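Local coordinates for salicylate 5-hydroxylase, large oxygenase component (Ralstonia sp., PDB 7C8Z), which catalyses, as the oxygenase component of a multicomponent enzyme system, the NADH- and oxygen-dependent 5-hydroxylation of salicylate to gentisate, at residues G182-A187 / H206-V211. Numbering follows the deposited sequence.
Sequences GGAVFA and HYFDRV
Phe208, from the last turn of helix 196-211, pushes its ring against Ala184 and Phe186 on strand 184-188 of the antiparallel sheet of the Rieske domain, joining that sheet to the helix that follows it in the chain. The far end of the Phe208 ring makes both contacts: CZ lies 3.7 Å from Ala184 CB, and CE2 3.7 Å from Phe186 CE1. Phe186 CE1 approaches the rim of the Phe208 ring close to that ring's plane, with the two planes inclined by about 52°, and the side chains, coming from opposite directions, meet through their outer ring atoms. Because CG of Phe208 stands anti to the backbone N (chi1 -178°), the ring is carried out from the helix to the strand. Ala184 and Phe186 both direct CB toward the helix, whereas the intervening Val185 turns to the other side and touches Val71 of strand 69-73. The side chains of Ala184, Phe186 and Phe208 are all buried, and their contact is wholly apolar.

Beyond these three side chains, Phe196, from the start of the same helix, meets both phenylalanine rings, edge-to-face with Phe208. Ile326 of strand 321-326, in the sheet of the catalytic domain, also touches both, which is consistent with a position between the two domains. Asp209 forms a salt bridge with Arg181 through OD1, which also lies at the edge of the Phe208 ring, in its plane.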
ATOM      1  N   GLY A 182      12.021 -24.801  30.865  1.00 46.32           N
ATOM      2  CA  GLY A 182      12.908 -25.385  29.878  1.00 50.02           C
ATOM      3  C   GLY A 182      13.589 -24.387  28.963  1.00 54.48           C
ATOM      4  O   GLY A 182      14.211 -24.774  27.969  1.00 63.24           O
ATOM      5  N   GLY A 183      13.472 -23.100  29.277  1.00 47.85           N
ATOM      6  CA  GLY A 183      14.013 -22.056  28.438  1.00 55.11           C
ATOM      7  C   GLY A 183      12.981 -21.302  27.632  1.00 50.90           C
ATOM      8  O   GLY A 183      13.313 -20.262  27.050  1.00 57.35           O
ATOM      9  N   ALA A 184      11.750 -21.797  27.568  1.00 49.81           N
ATOM     10  CA  ALA A 184      10.680 -21.115  26.860  1.00 45.83           C
ATOM     11  C   ALA A 184       9.853 -20.303  27.848  1.00 48.26           C
ATOM     12  O   ALA A 184       9.707 -20.674  29.016  1.00 50.74           O
ATOM     13  CB  ALA A 184       9.792 -22.114  26.116  1.00 45.05           C
ATOM     14  N   VAL A 185       9.294 -19.196  27.364  1.00 52.08           N
ATOM     15  CA  VAL A 185       8.580 -18.239  28.199  1.00 49.06           C
ATOM     16  C   VAL A 185       7.231 -17.961  27.553  1.00 37.10           C
ATOM     17  O   VAL A 185       7.173 -17.475  26.412  1.00 33.73           O
ATOM     18  CB  VAL A 185       9.368 -16.931  28.384  1.00 39.92           C
ATOM     19  CG1 VAL A 185       8.671 -16.030  29.382  1.00 33.50           C
ATOM     20  CG2 VAL A 185      10.792 -17.220  28.836  1.00 45.48           C
ATOM     21  N   PHE A 186       6.161 -18.277  28.279  1.00 38.17           N
ATOM     22  CA  PHE A 186       4.786 -17.951  27.948  1.00 41.71           C
ATOM     23  C   PHE A 186       4.273 -16.913  28.935  1.00 39.38           C
ATOM     24  O   PHE A 186       4.824 -16.736  30.025  1.00 42.62           O
ATOM     25  CB  PHE A 186       3.888 -19.197  28.008  1.00 36.25           C
ATOM     26  CG  PHE A 186       4.138 -20.183  26.905  1.00 41.39           C
ATOM     27  CD1 PHE A 186       5.338 -20.868  26.830  1.00 34.18           C
ATOM     28  CD2 PHE A 186       3.170 -20.426  25.945  1.00 36.94           C
ATOM     29  CE1 PHE A 186       5.571 -21.766  25.816  1.00 36.76           C
ATOM     30  CE2 PHE A 186       3.398 -21.327  24.932  1.00 33.90           C
ATOM     31  CZ  PHE A 186       4.600 -21.997  24.865  1.00 33.74           C
ATOM     32  N   ALA A 187       3.179 -16.260  28.566  1.00 41.37           N
ATOM     33  CA  ALA A 187       2.575 -15.258  29.429  1.00 45.76           C
ATOM     34  C   ALA A 187       1.070 -15.283  29.221  1.00 44.49           C
ATOM     35  O   ALA A 187       0.558 -15.917  28.294  1.00 50.22           O
ATOM     36  CB  ALA A 187       3.148 -13.861  29.158  1.00 47.90           C
ATOM     37  N   HIS A 206       5.227 -33.670  27.930  1.00 46.22           N
ATOM     38  CA  HIS A 206       6.366 -34.550  27.712  1.00 50.22           C
ATOM     39  C   HIS A 206       7.174 -34.118  26.488  1.00 56.56           C
ATOM     40  O   HIS A 206       8.406 -34.063  26.537  1.00 66.30           O
ATOM     41  CB  HIS A 206       5.911 -35.990  27.542  1.00 46.31           C
ATOM     42  CG  HIS A 206       6.962 -36.862  26.921  1.00 58.01           C
ATOM     43  ND1 HIS A 206       8.026 -37.367  27.637  1.00 58.16           N
ATOM     44  CD2 HIS A 206       7.132 -37.289  25.646  1.00 58.88           C
ATOM     45  CE1 HIS A 206       8.796 -38.083  26.836  1.00 58.31           C
ATOM     46  NE2 HIS A 206       8.277 -38.051  25.622  1.00 58.32           N
ATOM     47  N   TYR A 207       6.502 -33.780  25.387  1.00 42.26           N
ATOM     48  CA  TYR A 207       7.238 -33.390  24.188  1.00 53.04           C
ATOM     49  C   TYR A 207       7.789 -31.971  24.299  1.00 58.95           C
ATOM     50  O   TYR A 207       8.896 -31.687  23.808  1.00 49.34           O
ATOM     51  CB  TYR A 207       6.337 -33.562  22.966  1.00 53.56           C
ATOM     52  CG  TYR A 207       5.963 -35.013  22.770  1.00 52.10           C
ATOM     53  CD1 TYR A 207       6.876 -35.918  22.248  1.00 47.78           C
ATOM     54  CD2 TYR A 207       4.716 -35.489  23.153  1.00 54.50           C
ATOM     55  CE1 TYR A 207       6.549 -37.248  22.088  1.00 54.95           C
ATOM     56  CE2 TYR A 207       4.380 -36.819  22.997  1.00 50.12           C
ATOM     57  CZ  TYR A 207       5.302 -37.694  22.464  1.00 60.70           C
ATOM     58  OH  TYR A 207       4.974 -39.022  22.304  1.00 77.26           O
ATOM     59  N   PHE A 208       7.033 -31.074  24.941  1.00 56.50           N
ATOM     60  CA  PHE A 208       7.549 -29.750  25.275  1.00 41.81           C
ATOM     61  C   PHE A 208       8.889 -29.862  25.988  1.00 44.32           C
ATOM     62  O   PHE A 208       9.885 -29.266  25.567  1.00 49.66           O
ATOM     63  CB  PHE A 208       6.538 -28.992  26.141  1.00 40.68           C
ATOM     64  CG  PHE A 208       6.969 -27.587  26.498  1.00 42.87           C
ATOM     65  CD1 PHE A 208       7.881 -27.354  27.521  1.00 51.68           C
ATOM     66  CD2 PHE A 208       6.453 -26.497  25.813  1.00 40.43           C
ATOM     67  CE1 PHE A 208       8.277 -26.065  27.844  1.00 58.67           C
ATOM     68  CE2 PHE A 208       6.842 -25.207  26.135  1.00 42.88           C
ATOM     69  CZ  PHE A 208       7.755 -24.991  27.151  1.00 50.06           C
ATOM     70  N   ASP A 209       8.921 -30.618  27.090  1.00 54.25           N
ATOM     71  CA  ASP A 209      10.164 -30.821  27.826  1.00 52.80           C
ATOM     72  C   ASP A 209      11.177 -31.613  27.013  1.00 45.11           C
ATOM     73  O   ASP A 209      12.384 -31.482  27.229  1.00 49.01           O
ATOM     74  CB  ASP A 209       9.869 -31.522  29.150  1.00 52.05           C
ATOM     75  CG  ASP A 209       8.920 -30.728  30.028  1.00 68.43           C
ATOM     76  OD1 ASP A 209       8.824 -29.495  29.847  1.00 75.51           O
ATOM     77  OD2 ASP A 209       8.265 -31.332  30.901  1.00 80.94           O
ATOM     78  N   ARG A 210      10.706 -32.429  26.073  1.00 40.88           N
ATOM     79  CA  ARG A 210      11.608 -33.175  25.213  1.00 49.76           C
ATOM     80  C   ARG A 210      12.466 -32.236  24.378  1.00 58.28           C
ATOM     81  O   ARG A 210      13.674 -32.463  24.217  1.00 69.27           O
ATOM     82  CB  ARG A 210      10.803 -34.114  24.317  1.00 41.00           C
ATOM     83  CG  ARG A 210      11.623 -34.763  23.243  1.00 40.91           C
ATOM     84  CD  ARG A 210      10.753 -35.313  22.140  1.00 47.64           C
ATOM     85  NE  ARG A 210      11.561 -36.004  21.147  1.00 53.66           N
ATOM     86  CZ  ARG A 210      11.874 -35.498  19.960  1.00 53.66           C
ATOM     87  NH1 ARG A 210      11.440 -34.294  19.622  1.00 51.25           N
ATOM     88  NH2 ARG A 210      12.619 -36.195  19.113  1.00 55.04           N
ATOM     89  N   VAL A 211      11.870 -31.158  23.858  1.00 56.92           N
ATOM     90  CA  VAL A 211      12.678 -30.169  23.150  1.00 50.68           C
ATOM     91  C   VAL A 211      13.406 -29.266  24.139  1.00 48.43           C
ATOM     92  O   VAL A 211      14.626 -29.087  24.056  1.00 50.80           O
ATOM     93  CB  VAL A 211      11.793 -29.361  22.182  1.00 44.26           C
ATOM     94  CG1 VAL A 211      12.450 -28.041  21.852  1.00 51.40           C
ATOM     95  CG2 VAL A 211      11.545 -30.145  20.907  1.00 50.34           C
TER